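Local coordinates for protein kojibiose phosphorylase (Gut metagenome, PDB 6W0P) that belongs to the phosphorylases of glycoside hydrolase family 65 and has a catalytic domain built largely of helices, at residues 448-456 with 518-528. Residues are numbered along the deposited sequence; the frame is centred on the assembly and turned at random.
Sequences LVEISKFLL and CGFTKKDLAKM
Phe-520 enters the gap between the two helices with its ring wedged among Val-449, Lys-453 and Leu-456, residues spaced three or four apart along one side of helix 437-458. CG1 of Val-449 touches both Cys-518 CB and Phe-520 CB, 3.6 Å from each; this methyl lies anti to the backbone N (chi1 164°), which aims it at the connecting loop. The aliphatic part of Lys-453 slides past the ring in the opposite sense, CG lying 3.5 Å from Phe-520 CD1, while Leu-456 sends CD1 to the ring's edge. Bent at chi3 (61°), the lysine chain then turns its ammonium to the end of helix 513-518: NZ donates to Cys-518 O at 2.5 Å, in the carbonyl plane, and forms a salt bridge with Glu-450 OE1 at 2.9 Å. Cys-518 directly precedes Gly-519, whose positive phi, easy for glycine, closes the helix in a Schellman motif. Two residues after the glycine, Thr-521 N-caps helix 522-534 in a capping box with Asp-524: Thr-521 OG1 accepts from Asp-524 N, and Asp-524 OD2 takes Thr-521 N, while Asp-524 CB rests over one face of the phenyl ring, toward its rim. Cys-518 and Phe-520 join this linker to helix 437-458, both within the family 65 central catalytic domain; the axes of 448-456 and 522-528 are inclined at 64°. Farther along, Leu-456 crosses Met-528 at about a right angle, with CD1 3.7 Å from Met-528 CB; the flexible, apolar thioether runs on to Ser-452 CB and Phe-497 of helix 487-504. Fully extended, Lys-527 spans the distance between the helices and donates a hydrogen bond from NZ to Leu-456 O at 2.7 Å, from above the carbonyl plane.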
ATOM      1  N   LEU A 448      31.852  -5.163   1.261  1.00 37.56           N
ATOM      2  CA  LEU A 448      31.490  -6.410   1.985  1.00 37.89           C
ATOM      3  C   LEU A 448      31.235  -6.097   3.473  1.00 39.14           C
ATOM      4  O   LEU A 448      30.308  -6.726   4.077  1.00 39.52           O
ATOM      5  CB  LEU A 448      32.606  -7.439   1.826  1.00 38.58           C
ATOM      6  CG  LEU A 448      32.793  -8.022   0.423  1.00 38.68           C
ATOM      7  CD1 LEU A 448      33.917  -9.052   0.437  1.00 39.14           C
ATOM      8  CD2 LEU A 448      31.504  -8.659  -0.101  1.00 38.09           C
ATOM      9  N   VAL A 449      32.021  -5.187   4.072  1.00 38.23           N
ATOM     10  CA  VAL A 449      31.874  -4.830   5.515  1.00 37.53           C
ATOM     11  C   VAL A 449      30.551  -4.079   5.665  1.00 36.60           C
ATOM     12  O   VAL A 449      29.784  -4.403   6.577  1.00 35.22           O
ATOM     13  CB  VAL A 449      33.087  -4.033   6.042  1.00 37.73           C
ATOM     14  CG1 VAL A 449      32.795  -3.335   7.368  1.00 37.25           C
ATOM     15  CG2 VAL A 449      34.305  -4.932   6.169  1.00 37.68           C
ATOM     16  N   GLU A 450      30.292  -3.127   4.768  1.00 36.83           N
ATOM     17  CA  GLU A 450      29.049  -2.315   4.812  1.00 37.04           C
ATOM     18  C   GLU A 450      27.830  -3.230   4.646  1.00 35.42           C
ATOM     19  O   GLU A 450      26.878  -3.044   5.422  1.00 35.56           O
ATOM     20  CB  GLU A 450      29.064  -1.196   3.765  1.00 37.68           C
ATOM     21  CG  GLU A 450      30.124  -0.135   4.029  1.00 38.99           C
ATOM     22  CD  GLU A 450      29.965   0.706   5.291  1.00 39.69           C
ATOM     23  OE1 GLU A 450      28.928   0.569   5.977  1.00 39.21           O
ATOM     24  OE2 GLU A 450      30.907   1.472   5.600  1.00 41.59           O
ATOM     25  N   ILE A 451      27.845  -4.175   3.690  1.00 34.11           N
ATOM     26  CA  ILE A 451      26.683  -5.087   3.455  1.00 32.92           C
ATOM     27  C   ILE A 451      26.506  -5.971   4.686  1.00 33.25           C
ATOM     28  O   ILE A 451      25.362  -6.096   5.154  1.00 33.79           O
ATOM     29  CB  ILE A 451      26.826  -5.924   2.174  1.00 32.38           C
ATOM     30  CG1 ILE A 451      26.785  -5.050   0.919  1.00 31.80           C
ATOM     31  CG2 ILE A 451      25.773  -7.020   2.127  1.00 31.56           C
ATOM     32  CD1 ILE A 451      27.425  -5.709  -0.271  1.00 31.60           C
ATOM     33  N   SER A 452      27.592  -6.528   5.223  1.00 33.99           N
ATOM     34  CA  SER A 452      27.557  -7.377   6.441  1.00 34.42           C
ATOM     35  C   SER A 452      26.964  -6.583   7.611  1.00 34.89           C
ATOM     36  O   SER A 452      26.104  -7.128   8.297  1.00 35.35           O
ATOM     37  CB  SER A 452      28.906  -7.962   6.748  1.00 34.28           C
ATOM     38  OG  SER A 452      29.347  -8.736   5.646  1.00 34.08           O
ATOM     39  N   LYS A 453      27.378  -5.333   7.809  1.00 36.80           N
ATOM     40  CA  LYS A 453      26.817  -4.445   8.872  1.00 37.64           C
ATOM     41  C   LYS A 453      25.291  -4.341   8.745  1.00 37.84           C
ATOM     42  O   LYS A 453      24.589  -4.452   9.775  1.00 39.13           O
ATOM     43  CB  LYS A 453      27.436  -3.054   8.768  1.00 38.38           C
ATOM     44  CG  LYS A 453      28.770  -2.916   9.471  1.00 39.75           C
ATOM     45  CD  LYS A 453      29.468  -1.600   9.190  1.00 41.07           C
ATOM     46  CE  LYS A 453      28.711  -0.360   9.615  1.00 41.05           C
ATOM     47  NZ  LYS A 453      29.185   0.829   8.860  1.00 41.61           N
ATOM     48  N   PHE A 454      24.769  -4.123   7.534  1.00 37.12           N
ATOM     49  CA  PHE A 454      23.302  -4.061   7.307  1.00 36.22           C
ATOM     50  C   PHE A 454      22.659  -5.396   7.691  1.00 35.62           C
ATOM     51  O   PHE A 454      21.676  -5.394   8.431  1.00 34.30           O
ATOM     52  CB  PHE A 454      22.984  -3.683   5.866  1.00 35.84           C
ATOM     53  CG  PHE A 454      21.542  -3.883   5.508  1.00 34.83           C
ATOM     54  CD1 PHE A 454      20.553  -3.185   6.175  1.00 34.50           C
ATOM     55  CD2 PHE A 454      21.179  -4.770   4.508  1.00 34.41           C
ATOM     56  CE1 PHE A 454      19.218  -3.370   5.846  1.00 34.09           C
ATOM     57  CE2 PHE A 454      19.845  -4.951   4.187  1.00 34.10           C
ATOM     58  CZ  PHE A 454      18.871  -4.248   4.851  1.00 33.96           C
ATOM     59  N   LEU A 455      23.238  -6.507   7.232  1.00 36.48           N
ATOM     60  CA  LEU A 455      22.653  -7.856   7.427  1.00 36.29           C
ATOM     61  C   LEU A 455      22.612  -8.170   8.926  1.00 36.99           C
ATOM     62  O   LEU A 455      21.636  -8.807   9.359  1.00 36.22           O
ATOM     63  CB  LEU A 455      23.460  -8.890   6.644  1.00 36.14           C
ATOM     64  CG  LEU A 455      23.272  -8.865   5.131  1.00 36.77           C
ATOM     65  CD1 LEU A 455      24.071  -9.988   4.472  1.00 37.73           C
ATOM     66  CD2 LEU A 455      21.801  -8.968   4.737  1.00 36.12           C
ATOM     67  N   LEU A 456      23.623  -7.725   9.682  1.00 38.29           N
ATOM     68  CA  LEU A 456      23.760  -7.983  11.148  1.00 39.36           C
ATOM     69  C   LEU A 456      22.815  -7.098  11.961  1.00 37.51           C
ATOM     70  O   LEU A 456      22.455  -7.523  13.056  1.00 35.70           O
ATOM     71  CB  LEU A 456      25.208  -7.740  11.591  1.00 42.57           C
ATOM     72  CG  LEU A 456      26.178  -8.870  11.266  1.00 44.84           C
ATOM     73  CD1 LEU A 456      27.619  -8.420  11.452  1.00 46.49           C
ATOM     74  CD2 LEU A 456      25.881 -10.093  12.118  1.00 45.52           C
ATOM     75  N   CYS A 518      34.676   2.172   8.420  1.00 55.38           N
ATOM     76  CA  CYS A 518      33.324   1.554   8.359  1.00 54.18           C
ATOM     77  C   CYS A 518      32.696   1.428   9.756  1.00 54.05           C
ATOM     78  O   CYS A 518      31.477   1.158   9.809  1.00 53.34           O
ATOM     79  CB  CYS A 518      33.382   0.172   7.722  1.00 53.16           C
ATOM     80  SG  CYS A 518      33.863   0.215   5.980  1.00 53.02           S
ATOM     81  N   GLY A 519      33.487   1.601  10.825  1.00 53.09           N
ATOM     82  CA  GLY A 519      33.064   1.390  12.223  1.00 52.39           C
ATOM     83  C   GLY A 519      32.846  -0.078  12.541  1.00 52.13           C
ATOM     84  O   GLY A 519      31.874  -0.402  13.233  1.00 51.83           O
ATOM     85  N   PHE A 520      33.707  -0.963  12.045  1.00 51.93           N
ATOM     86  CA  PHE A 520      33.534  -2.424  12.235  1.00 51.30           C
ATOM     87  C   PHE A 520      34.557  -2.882  13.274  1.00 51.69           C
ATOM     88  O   PHE A 520      35.755  -2.992  12.934  1.00 50.98           O
ATOM     89  CB  PHE A 520      33.629  -3.163  10.895  1.00 49.96           C
ATOM     90  CG  PHE A 520      32.916  -4.492  10.853  1.00 49.84           C
ATOM     91  CD1 PHE A 520      31.532  -4.549  10.863  1.00 50.11           C
ATOM     92  CD2 PHE A 520      33.615  -5.688  10.774  1.00 51.08           C
ATOM     93  CE1 PHE A 520      30.865  -5.765  10.816  1.00 49.14           C
ATOM     94  CE2 PHE A 520      32.943  -6.903  10.711  1.00 50.31           C
ATOM     95  CZ  PHE A 520      31.571  -6.940  10.745  1.00 49.10           C
ATOM     96  N   THR A 521      34.073  -3.144  14.491  1.00 52.86           N
ATOM     97  CA  THR A 521      34.889  -3.377  15.716  1.00 55.11           C
ATOM     98  C   THR A 521      35.045  -4.883  15.941  1.00 57.43           C
ATOM     99  O   THR A 521      34.292  -5.663  15.316  1.00 56.92           O
ATOM    100  CB  THR A 521      34.240  -2.722  16.941  1.00 54.09           C
ATOM    101  OG1 THR A 521      33.095  -3.498  17.291  1.00 53.85           O
ATOM    102  CG2 THR A 521      33.810  -1.293  16.691  1.00 53.98           C
ATOM    103  N   LYS A 522      35.962  -5.272  16.827  1.00 60.33           N
ATOM    104  CA  LYS A 522      36.184  -6.691  17.221  1.00 62.40           C
ATOM    105  C   LYS A 522      34.847  -7.265  17.702  1.00 60.04           C
ATOM    106  O   LYS A 522      34.644  -8.475  17.578  1.00 58.40           O
ATOM    107  CB  LYS A 522      37.267  -6.785  18.305  1.00 65.86           C
ATOM    108  CG  LYS A 522      38.666  -6.366  17.863  1.00 69.40           C
ATOM    109  CD  LYS A 522      39.749  -6.692  18.875  1.00 72.33           C
ATOM    110  CE  LYS A 522      41.150  -6.666  18.294  1.00 73.33           C
ATOM    111  NZ  LYS A 522      41.924  -5.522  18.825  1.00 74.32           N
ATOM    112  N   LYS A 523      33.986  -6.401  18.239  1.00 60.63           N
ATOM    113  CA  LYS A 523      32.674  -6.753  18.829  1.00 61.29           C
ATOM    114  C   LYS A 523      31.680  -7.054  17.695  1.00 58.41           C
ATOM    115  O   LYS A 523      30.872  -7.990  17.841  1.00 56.35           O
ATOM    116  CB  LYS A 523      32.234  -5.608  19.745  1.00 64.68           C
ATOM    117  CG  LYS A 523      31.142  -5.963  20.746  1.00 68.21           C
ATOM    118  CD  LYS A 523      30.282  -4.788  21.187  1.00 70.38           C
ATOM    119  CE  LYS A 523      28.821  -5.174  21.341  1.00 72.12           C
ATOM    120  NZ  LYS A 523      28.121  -4.314  22.325  1.00 73.04           N
ATOM    121  N   ASP A 524      31.741  -6.294  16.605  1.00 55.41           N
ATOM    122  CA  ASP A 524      30.916  -6.552  15.398  1.00 54.41           C
ATOM    123  C   ASP A 524      31.356  -7.901  14.814  1.00 52.53           C
ATOM    124  O   ASP A 524      30.469  -8.714  14.484  1.00 50.86           O
ATOM    125  CB  ASP A 524      30.992  -5.388  14.404  1.00 55.15           C
ATOM    126  CG  ASP A 524      30.449  -4.071  14.941  1.00 56.25           C
ATOM    127  OD1 ASP A 524      29.544  -4.124  15.799  1.00 56.79           O
ATOM    128  OD2 ASP A 524      30.938  -2.994  14.497  1.00 57.32           O
ATOM    129  N   LEU A 525      32.666  -8.172  14.768  1.00 52.03           N
ATOM    130  CA  LEU A 525      33.223  -9.441  14.212  1.00 51.44           C
ATOM    131  C   LEU A 525      32.793 -10.636  15.058  1.00 49.37           C
ATOM    132  O   LEU A 525      32.588 -11.708  14.461  1.00 49.05           O
ATOM    133  CB  LEU A 525      34.747  -9.375  14.134  1.00 53.34           C
ATOM    134  CG  LEU A 525      35.258  -8.747  12.846  1.00 56.25           C
ATOM    135  CD1 LEU A 525      36.568  -7.998  13.075  1.00 58.61           C
ATOM    136  CD2 LEU A 525      35.403  -9.801  11.759  1.00 56.22           C
ATOM    137  N   ALA A 526      32.697 -10.470  16.383  1.00 46.73           N
ATOM    138  CA  ALA A 526      32.237 -11.536  17.299  1.00 46.21           C
ATOM    139  C   ALA A 526      30.743 -11.760  17.059  1.00 45.18           C
ATOM    140  O   ALA A 526      30.316 -12.930  17.027  1.00 43.36           O
ATOM    141  CB  ALA A 526      32.530 -11.194  18.740  1.00 46.44           C
ATOM    142  N   LYS A 527      29.975 -10.677  16.882  1.00 44.85           N
ATOM    143  CA  LYS A 527      28.536 -10.806  16.531  1.00 44.82           C
ATOM    144  C   LYS A 527      28.444 -11.550  15.190  1.00 43.25           C
ATOM    145  O   LYS A 527      27.687 -12.518  15.116  1.00 42.41           O
ATOM    146  CB  LYS A 527      27.797  -9.464  16.493  1.00 45.14           C
ATOM    147  CG  LYS A 527      26.291  -9.634  16.299  1.00 45.96           C
ATOM    148  CD  LYS A 527      25.494  -8.379  16.063  1.00 45.27           C
ATOM    149  CE  LYS A 527      24.032  -8.737  15.938  1.00 46.07           C
ATOM    150  NZ  LYS A 527      23.196  -7.541  15.691  1.00 46.61           N
ATOM    151  N   MET A 528      29.245 -11.160  14.198  1.00 42.89           N
ATOM    152  CA  MET A 528      29.167 -11.752  12.840  1.00 42.60           C
ATOM    153  C   MET A 528      29.413 -13.255  12.931  1.00 44.25           C
ATOM    154  O   MET A 528      28.626 -14.007  12.323  1.00 44.10           O
ATOM    155  CB  MET A 528      30.156 -11.142  11.850  1.00 41.81           C
ATOM    156  CG  MET A 528      29.884 -11.604  10.429  1.00 40.78           C
ATOM    157  SD  MET A 528      30.765 -10.658   9.180  1.00 39.34           S
ATOM    158  CE  MET A 528      32.418 -11.333   9.346  1.00 40.42           C
TER